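Local coordinates for phosphoglycerate dehydrogenase (PDB 3EVT), which catalyses the NAD-dependent oxidation of 3-phospho-D-glycerate to 3-phosphooxypyruvate, the step that leads into serine synthesis, at the interface of chains A and B. Sequence-based numbering; all coordinates share one arbitrary frame. Chains: chain A/B, Phosphoglycerate dehydrogenase.

The contacts illustrate how one dimer seam reuses a few segments. Contacts 2 and 3 are neighbours, their C-alpha centres about 8 Å apart, and share A:Trp266, A:Ile273 and A:Thr274. Contact 1 lies about 19 Å from contact 2 and 26 Å from contact 3, yet uses the elements of contact 2 with the chains exchanged, helix 113-120 against strand 271-273 and the loop after it. The two-fold symmetry gives every contact a twin, and A:Ala116 against B:Thr274 in contact 1 recurs in contact 2. As that loop carries the catalytic histidine, the probable biological dimer is likely to tie each active site to the partner chain.

Contact 1: the interface of chains A and B. Residues chain A 111-112, 116, 128, 132; chain B 273-275, 277.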
loop_
_atom_site.group_PDB
_atom_site.type_symbol
_atom_site.label_atom_id
_atom_site.label_comp_id
_atom_site.label_asym_id
_atom_site.label_seq_id
_atom_site.Cartn_x
_atom_site.Cartn_y
_atom_site.Cartn_z
ATOM N N ARG A 111 4.930 9.057 7.594
ATOM C CA ARG A 111 3.627 9.546 8.124
ATOM C C ARG A 111 3.701 9.933 9.589
ATOM O O ARG A 111 2.702 10.387 10.179
ATOM C CB ARG A 111 2.466 8.578 7.831
ATOM C CG ARG A 111 2.372 8.177 6.334
ATOM C CD ARG A 111 2.269 9.430 5.424
ATOM N NE ARG A 111 1.145 10.263 5.765
ATOM C CZ ARG A 111 1.129 11.586 5.585
ATOM N NH1 ARG A 111 2.197 12.213 5.086
ATOM N NH2 ARG A 111 0.046 12.283 5.905
ATOM N N GLY A 112 4.906 9.825 10.163
ATOM C CA GLY A 112 5.150 10.415 11.485
ATOM C C GLY A 112 4.833 9.564 12.702
ATOM O O GLY A 112 4.856 10.074 13.850
ATOM N N ALA A 116 5.848 10.498 16.258
ATOM C CA ALA A 116 4.707 10.622 17.193
ATOM C C ALA A 116 4.884 9.802 18.449
ATOM O O ALA A 116 4.531 10.258 19.526
ATOM C CB ALA A 116 3.403 10.281 16.549
ATOM N N LEU A 128 4.824 17.765 15.872
ATOM C CA LEU A 128 6.044 16.948 15.783
ATOM C C LEU A 128 7.231 17.786 15.336
ATOM O O LEU A 128 7.091 18.758 14.603
ATOM C CB LEU A 128 5.820 15.775 14.812
ATOM C CG LEU A 128 4.648 14.873 15.232
ATOM C CD1 LEU A 128 4.547 13.644 14.354
ATOM C CD2 LEU A 128 4.803 14.475 16.740
ATOM N N THR A 132 6.034 15.559 7.887
ATOM C CA THR A 132 5.587 14.352 7.214
ATOM C C THR A 132 5.729 14.462 5.695
ATOM O O THR A 132 5.797 15.572 5.119
ATOM C CB THR A 132 4.089 14.085 7.492
ATOM O OG1 THR A 132 3.335 15.291 7.325
ATOM C CG2 THR A 132 3.858 13.539 8.890
ATOM N N ILE B 273 -1.025 8.050 19.660
ATOM C CA ILE B 273 -1.571 9.384 19.521
ATOM C C ILE B 273 -0.730 10.107 18.487
ATOM O O ILE B 273 0.505 10.165 18.619
ATOM C CB ILE B 273 -1.477 10.198 20.894
ATOM C CG1 ILE B 273 -2.084 9.407 22.033
ATOM C CG2 ILE B 273 -2.185 11.569 20.779
ATOM C CD1 ILE B 273 -3.613 9.227 21.907
ATOM N N THR B 274 -1.357 10.646 17.454
ATOM C CA THR B 274 -0.622 11.532 16.601
ATOM C C THR B 274 -1.376 12.840 16.659
ATOM O O THR B 274 -2.590 12.840 16.696
ATOM C CB THR B 274 -0.502 11.026 15.117
ATOM O OG1 THR B 274 -1.822 10.817 14.583
ATOM C CG2 THR B 274 0.277 9.719 15.076
ATOM N N PRO B 275 -0.639 13.967 16.670
ATOM C CA PRO B 275 -1.281 15.258 16.903
ATOM C C PRO B 275 -1.934 15.867 15.694
ATOM O O PRO B 275 -1.455 16.885 15.228
ATOM C CB PRO B 275 -0.124 16.141 17.368
ATOM C CG PRO B 275 1.081 15.589 16.724
ATOM C CD PRO B 275 0.830 14.083 16.500
ATOM N N ILE B 277 -1.986 15.210 12.555
ATOM C CA ILE B 277 -1.125 15.438 11.406
ATOM C C ILE B 277 -1.578 14.807 10.102
ATOM O O ILE B 277 -1.019 15.124 9.047
ATOM C CB ILE B 277 0.284 14.925 11.646
ATOM C CG1 ILE B 277 0.220 13.518 12.241
ATOM C CG2 ILE B 277 1.062 15.896 12.534
ATOM C CD1 ILE B 277 1.571 12.899 12.420
HETATM O O HOH W 1 2.465 12.028 19.601
#
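B:Ile277 and A:Leu128 meet methyl to methyl, CD1 against CD1 at 3.6 Å, their side chains crossing at about a right angle. The isoleucine, which buries the most surface here (51 Å²), holds CG1 between its backbone N and carbonyl carbon (chi1 47°), and the extended second torsion thrusts CD1 into chain A. There the methyl lies against the carbonyl O of A:Arg111, 3.6 Å from B:Ile277 CD1, with A:Gly112 CA and A:Thr132 CG2 a little farther off. A:Leu128 also serves a second partner: its other branch, CD2, rests on the ring of B:Pro275, 3.9 Å from CG, so that the forked end spans proline and isoleucine together. An alanine here would probably leave B:Pro275 CG and B:Ile277 CD1 without their apolar mates and open a gap between the chains. The third substantial member, A:Ala116 on helix 113-120, sets its CB 3.5 Å from the CG2 methyl of B:Thr274. Direct contact in this patch is apolar, and polar linkage falls to a water lying 2.7 Å from A:Ala116 O and 2.9 Å from B:Ile273 O.

Contact 2: the interface of chains A and B. Residues chain A 265-266, 268, 271-274; chain B 116-117, 120.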
loop_
_atom_site.group_PDB
_atom_site.type_symbol
_atom_site.label_atom_id
_atom_site.label_comp_id
_atom_site.label_asym_id
_atom_site.label_seq_id
_atom_site.Cartn_x
_atom_site.Cartn_y
_atom_site.Cartn_z
ATOM N N LEU A 265 23.618 0.463 18.342
ATOM C CA LEU A 265 22.465 0.559 17.405
ATOM C C LEU A 265 21.117 0.645 18.109
ATOM O O LEU A 265 20.221 1.391 17.683
ATOM C CB LEU A 265 22.422 -0.618 16.402
ATOM C CG LEU A 265 23.263 -0.546 15.137
ATOM C CD1 LEU A 265 23.001 -1.761 14.305
ATOM C CD2 LEU A 265 23.001 0.768 14.317
ATOM N N TRP A 266 20.951 -0.128 19.173
ATOM C CA TRP A 266 19.670 -0.085 19.912
ATOM C C TRP A 266 19.324 1.276 20.516
ATOM O O TRP A 266 18.146 1.612 20.635
ATOM C CB TRP A 266 19.647 -1.058 21.079
ATOM C CG TRP A 266 19.655 -2.564 20.776
ATOM C CD1 TRP A 266 20.721 -3.417 20.907
ATOM C CD2 TRP A 266 18.525 -3.388 20.398
ATOM N NE1 TRP A 266 20.318 -4.709 20.625
ATOM C CE2 TRP A 266 18.983 -4.715 20.314
ATOM C CE3 TRP A 266 17.174 -3.125 20.141
ATOM C CZ2 TRP A 266 18.145 -5.784 19.969
ATOM C CZ3 TRP A 266 16.334 -4.182 19.795
ATOM C CH2 TRP A 266 16.835 -5.501 19.686
ATOM N N ARG A 268 19.924 4.243 19.406
ATOM C CA ARG A 268 19.580 5.326 18.467
ATOM C C ARG A 268 18.042 5.492 18.313
ATOM O O ARG A 268 17.289 4.498 18.364
ATOM C CB ARG A 268 20.215 5.075 17.113
ATOM C CG ARG A 268 21.612 4.370 17.154
ATOM C CD ARG A 268 22.764 5.222 16.614
ATOM N NE ARG A 268 22.409 6.253 15.624
ATOM C CZ ARG A 268 23.275 7.168 15.156
ATOM N NH1 ARG A 268 22.891 8.090 14.273
ATOM N NH2 ARG A 268 24.545 7.158 15.555
ATOM N N VAL A 271 17.216 4.463 14.176
ATOM C CA VAL A 271 17.355 3.121 13.616
ATOM C C VAL A 271 16.264 2.263 14.231
ATOM O O VAL A 271 16.106 2.266 15.464
ATOM C CB VAL A 271 18.761 2.509 13.865
ATOM C CG1 VAL A 271 18.882 1.119 13.245
ATOM C CG2 VAL A 271 19.827 3.400 13.314
ATOM N N LEU A 272 15.479 1.578 13.401
ATOM C CA LEU A 272 14.393 0.757 13.944
ATOM C C LEU A 272 14.813 -0.667 13.821
ATOM O O LEU A 272 14.872 -1.166 12.722
ATOM C CB LEU A 272 13.091 0.921 13.136
ATOM C CG LEU A 272 12.591 2.323 12.738
ATOM C CD1 LEU A 272 11.251 2.333 11.930
ATOM C CD2 LEU A 272 12.501 3.191 13.944
ATOM N N ILE A 273 15.085 -1.330 14.934
ATOM C CA ILE A 273 15.563 -2.697 14.904
ATOM C C ILE A 273 14.348 -3.597 15.022
ATOM O O ILE A 273 13.550 -3.448 15.961
ATOM C CB ILE A 273 16.529 -3.004 16.141
ATOM C CG1 ILE A 273 17.635 -1.974 16.230
ATOM C CG2 ILE A 273 17.145 -4.419 16.029
ATOM C CD1 ILE A 273 18.635 -2.047 15.055
ATOM N N THR A 274 14.176 -4.519 14.087
ATOM C CA THR A 274 13.183 -5.528 14.304
ATOM C C THR A 274 13.941 -6.834 14.256
ATOM O O THR A 274 14.846 -6.982 13.459
ATOM C CB THR A 274 12.027 -5.518 13.239
ATOM O OG1 THR A 274 12.595 -5.668 11.926
ATOM C CG2 THR A 274 11.262 -4.204 13.316
ATOM N N ALA B 116 8.122 -3.821 18.116
ATOM C CA ALA B 116 9.598 -3.784 18.004
ATOM C C ALA B 116 10.210 -2.587 18.691
ATOM O O ALA B 116 11.255 -2.713 19.313
ATOM C CB ALA B 116 10.064 -3.845 16.586
ATOM N N TRP B 117 9.568 -1.437 18.585
ATOM C CA TRP B 117 10.041 -0.244 19.283
ATOM C C TRP B 117 9.966 -0.361 20.799
ATOM O O TRP B 117 10.923 -0.023 21.481
ATOM C CB TRP B 117 9.354 1.052 18.802
ATOM C CG TRP B 117 10.123 2.209 19.330
ATOM C CD1 TRP B 117 9.778 3.012 20.384
ATOM C CD2 TRP B 117 11.450 2.625 18.922
ATOM N NE1 TRP B 117 10.786 3.914 20.621
ATOM C CE2 TRP B 117 11.816 3.701 19.746
ATOM C CE3 TRP B 117 12.356 2.189 17.927
ATOM C CZ2 TRP B 117 13.039 4.374 19.601
ATOM C CZ3 TRP B 117 13.569 2.850 17.784
ATOM C CH2 TRP B 117 13.906 3.927 18.616
ATOM N N GLN B 120 12.813 -2.478 21.609
ATOM C CA GLN B 120 14.065 -1.695 21.500
ATOM C C GLN B 120 14.284 -0.700 22.688
ATOM O O GLN B 120 15.459 -0.406 23.085
ATOM C CB GLN B 120 14.104 -0.973 20.138
ATOM C CG GLN B 120 15.181 0.126 19.928
ATOM C CD GLN B 120 15.523 0.326 18.446
ATOM O OE1 GLN B 120 14.853 -0.229 17.584
ATOM N NE2 GLN B 120 16.534 1.155 18.143
HETATM O O HOH W 2 13.036 -4.619 18.539
HETATM O O HOH W 3 12.317 -1.021 16.529
#
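B:Gln120 reaches from helix 113-120 to the backbone of A:Val271 and A:Ile273, where its amide does the work of a neighbouring strand. OE1 accepts the N-H of A:Ile273 at 2.9 Å in a nearly straight bond (172° at H), while NE2 donates to A:Val271 O at 2.9 Å. The same nitrogen also donates to A:Trp266 O, 3.0 Å away; this carbonyl lies nearly in the amide plane, although NE2 stands above the carbonyl's own plane. These bonds to both ends of the amide fix its rotation. With CG anti to the backbone N (chi1 168°) and the chain extended beyond it, the glutamine reaches the chain A backbone, and its CB lies at the edge of the A:Trp266 indole, whose plane is perpendicular to the amide. B:Trp117 walls this core: B:Gln120 CG packs over the rim of one indole face, and the ring edge points CZ3 at A:Val271 O in plane, 3.5 Å away. Packing is looser where A:Leu272 CD2 approaches B:Trp117 CZ3, at 4.0 Å. Towards A:Ile273 O the seam turns watery: one water joins that carbonyl to B:Ala116 O, and another, 2.8 Å from A:Ile273 O, reaches B:Gln120 OE1 at 2.9 Å.

Contact 3: the interface of chains A and B. Residues chain A 252, 254, 257-259, 266, 273-276; chain B 125-126.
The loop of chain B carrying B:Gln125 and B:Trp126 plugs into a cleft of chain A between the loop residues A:Thr254 to A:Leu259 and those that follow strand 271-273, with 3-10 helix 264-267 at one side. B:Trp126 hides 172 Å² there, its indole clamped on both faces. Over one face lies the A:Pro258 segment, which follows a cis peptide bond, with A:Leu259 N nearer the rim; over the other, A:Pro275 CA stands 3.6 Å from the centroid of the six-membered ring in a CH-pi contact, and A:Pro275 CB covers the five-membered ring. CG anti to the backbone N (chi1 -156°) carries the ring deep enough for CH2 to come 3.5 Å from A:Thr254 OG1, tip to tip. The indole N-H does not bond chain A directly: a water 3.0 Å from B:Trp126 NE1 passes the link to A:Glu257 OE2, 2.7 Å beyond it. That carboxylate is held on both oxygens, OE1 by A:Thr254 N at 3.0 Å and OE2, on its syn side, by A:His276 ND1 at 2.5 Å in a straight bond (172° at H) within the imidazole plane. A:His276 is the catalytic acid-base of this dehydrogenase family and A:Glu257 the carboxylate that orients it. The partner's tryptophan therefore abuts the catalytic machinery, and dimerisation is likely to complete and steady the wall of the active site.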
loop_
_atom_site.group_PDB
_atom_site.type_symbol
_atom_site.label_atom_id
_atom_site.label_comp_id
_atom_site.label_asym_id
_atom_site.label_seq_id
_atom_site.Cartn_x
_atom_site.Cartn_y
_atom_site.Cartn_z
ATOM N N ASP A 252 16.011 -5.297 9.770
ATOM C CA ASP A 252 15.351 -6.496 10.262
ATOM C C ASP A 252 16.342 -7.636 10.417
ATOM O O ASP A 252 15.967 -8.708 10.888
ATOM C CB ASP A 252 14.245 -6.961 9.302
ATOM C CG ASP A 252 13.389 -8.068 9.903
ATOM O OD1 ASP A 252 12.898 -7.915 11.048
ATOM O OD2 ASP A 252 13.173 -9.084 9.224
ATOM N N THR A 254 20.859 -8.006 11.246
ATOM C CA THR A 254 21.996 -7.274 11.791
ATOM C C THR A 254 23.275 -8.131 11.720
ATOM O O THR A 254 23.206 -9.354 11.496
ATOM C CB THR A 254 21.697 -6.748 13.221
ATOM O OG1 THR A 254 21.452 -7.847 14.135
ATOM C CG2 THR A 254 20.457 -5.882 13.157
ATOM N N GLU A 257 24.075 -11.053 14.714
ATOM C CA GLU A 257 22.681 -11.356 14.990
ATOM C C GLU A 257 22.624 -12.644 15.795
ATOM O O GLU A 257 23.222 -13.624 15.391
ATOM C CB GLU A 257 21.935 -11.563 13.651
ATOM C CG GLU A 257 20.400 -11.513 13.707
ATOM C CD GLU A 257 19.812 -11.681 12.311
ATOM O OE1 GLU A 257 20.246 -10.952 11.420
ATOM O OE2 GLU A 257 18.972 -12.568 12.081
ATOM N N PRO A 258 21.889 -12.662 16.913
ATOM C CA PRO A 258 21.129 -11.542 17.473
ATOM C C PRO A 258 21.977 -10.331 17.689
ATOM O O PRO A 258 23.180 -10.459 17.938
ATOM C CB PRO A 258 20.678 -12.054 18.841
ATOM C CG PRO A 258 20.555 -13.523 18.655
ATOM C CD PRO A 258 21.586 -13.932 17.591
ATOM N N LEU A 259 21.355 -9.157 17.625
ATOM C CA LEU A 259 22.036 -7.950 18.070
ATOM C C LEU A 259 22.090 -7.971 19.585
ATOM O O LEU A 259 21.037 -7.900 20.242
ATOM C CB LEU A 259 21.317 -6.687 17.610
ATOM C CG LEU A 259 22.212 -5.447 17.603
ATOM C CD1 LEU A 259 23.301 -5.624 16.532
ATOM C CD2 LEU A 259 21.355 -4.167 17.379
ATOM N N TRP A 266 20.951 -0.128 19.173
ATOM C CA TRP A 266 19.670 -0.085 19.912
ATOM C C TRP A 266 19.324 1.276 20.516
ATOM O O TRP A 266 18.146 1.612 20.635
ATOM C CB TRP A 266 19.647 -1.058 21.079
ATOM C CG TRP A 266 19.655 -2.564 20.776
ATOM C CD1 TRP A 266 20.721 -3.417 20.907
ATOM C CD2 TRP A 266 18.525 -3.388 20.398
ATOM N NE1 TRP A 266 20.318 -4.709 20.625
ATOM C CE2 TRP A 266 18.983 -4.715 20.314
ATOM C CE3 TRP A 266 17.174 -3.125 20.141
ATOM C CZ2 TRP A 266 18.145 -5.784 19.969
ATOM C CZ3 TRP A 266 16.334 -4.182 19.795
ATOM C CH2 TRP A 266 16.835 -5.501 19.686
ATOM N N ILE A 273 15.085 -1.330 14.934
ATOM C CA ILE A 273 15.563 -2.697 14.904
ATOM C C ILE A 273 14.348 -3.597 15.022
ATOM O O ILE A 273 13.550 -3.448 15.961
ATOM C CB ILE A 273 16.529 -3.004 16.141
ATOM C CG1 ILE A 273 17.635 -1.974 16.230
ATOM C CG2 ILE A 273 17.145 -4.419 16.029
ATOM C CD1 ILE A 273 18.635 -2.047 15.055
ATOM N N THR A 274 14.176 -4.519 14.087
ATOM C CA THR A 274 13.183 -5.528 14.304
ATOM C C THR A 274 13.941 -6.834 14.256
ATOM O O THR A 274 14.846 -6.982 13.459
ATOM C CB THR A 274 12.027 -5.518 13.239
ATOM O OG1 THR A 274 12.595 -5.668 11.926
ATOM C CG2 THR A 274 11.262 -4.204 13.316
ATOM N N PRO A 275 13.561 -7.790 15.125
ATOM C CA PRO A 275 14.354 -9.009 15.262
ATOM C C PRO A 275 14.091 -10.057 14.217
ATOM O O PRO A 275 13.562 -11.098 14.561
ATOM C CB PRO A 275 13.945 -9.535 16.638
ATOM C CG PRO A 275 12.563 -9.068 16.847
ATOM C CD PRO A 275 12.397 -7.761 16.043
ATOM N N HIS A 276 14.495 -9.814 12.974
ATOM C CA HIS A 276 14.341 -10.766 11.857
ATOM C C HIS A 276 12.920 -11.318 11.714
ATOM O O HIS A 276 12.728 -12.528 11.448
ATOM C CB HIS A 276 15.328 -11.941 11.971
ATOM C CG HIS A 276 15.781 -12.484 10.645
ATOM N ND1 HIS A 276 17.085 -12.875 10.403
ATOM C CD2 HIS A 276 15.104 -12.702 9.486
ATOM C CE1 HIS A 276 17.192 -13.305 9.155
ATOM N NE2 HIS A 276 16.004 -13.212 8.577
ATOM N N GLN B 125 14.997 -8.010 23.350
ATOM C CA GLN B 125 15.056 -9.408 23.014
ATOM C C GLN B 125 15.108 -9.590 21.498
ATOM O O GLN B 125 14.873 -8.636 20.754
ATOM C CB GLN B 125 13.882 -10.168 23.681
ATOM C CG GLN B 125 14.032 -10.208 25.254
ATOM C CD GLN B 125 15.447 -10.721 25.661
ATOM O OE1 GLN B 125 15.739 -11.901 25.464
ATOM N NE2 GLN B 125 16.341 -9.817 26.165
ATOM N N TRP B 126 15.452 -10.801 21.054
ATOM C CA TRP B 126 15.469 -11.094 19.649
ATOM C C TRP B 126 14.183 -11.820 19.302
ATOM O O TRP B 126 14.185 -12.783 18.587
ATOM C CB TRP B 126 16.695 -11.893 19.210
ATOM C CG TRP B 126 17.009 -11.697 17.729
ATOM C CD1 TRP B 126 16.942 -12.642 16.729
ATOM C CD2 TRP B 126 17.399 -10.460 17.083
ATOM N NE1 TRP B 126 17.263 -12.062 15.528
ATOM C CE2 TRP B 126 17.550 -10.736 15.714
ATOM C CE3 TRP B 126 17.615 -9.155 17.535
ATOM C CZ2 TRP B 126 17.928 -9.757 14.787
ATOM C CZ3 TRP B 126 17.985 -8.182 16.621
ATOM C CH2 TRP B 126 18.154 -8.492 15.263
HETATM O O HOH W 4 18.092 -14.411 13.819
#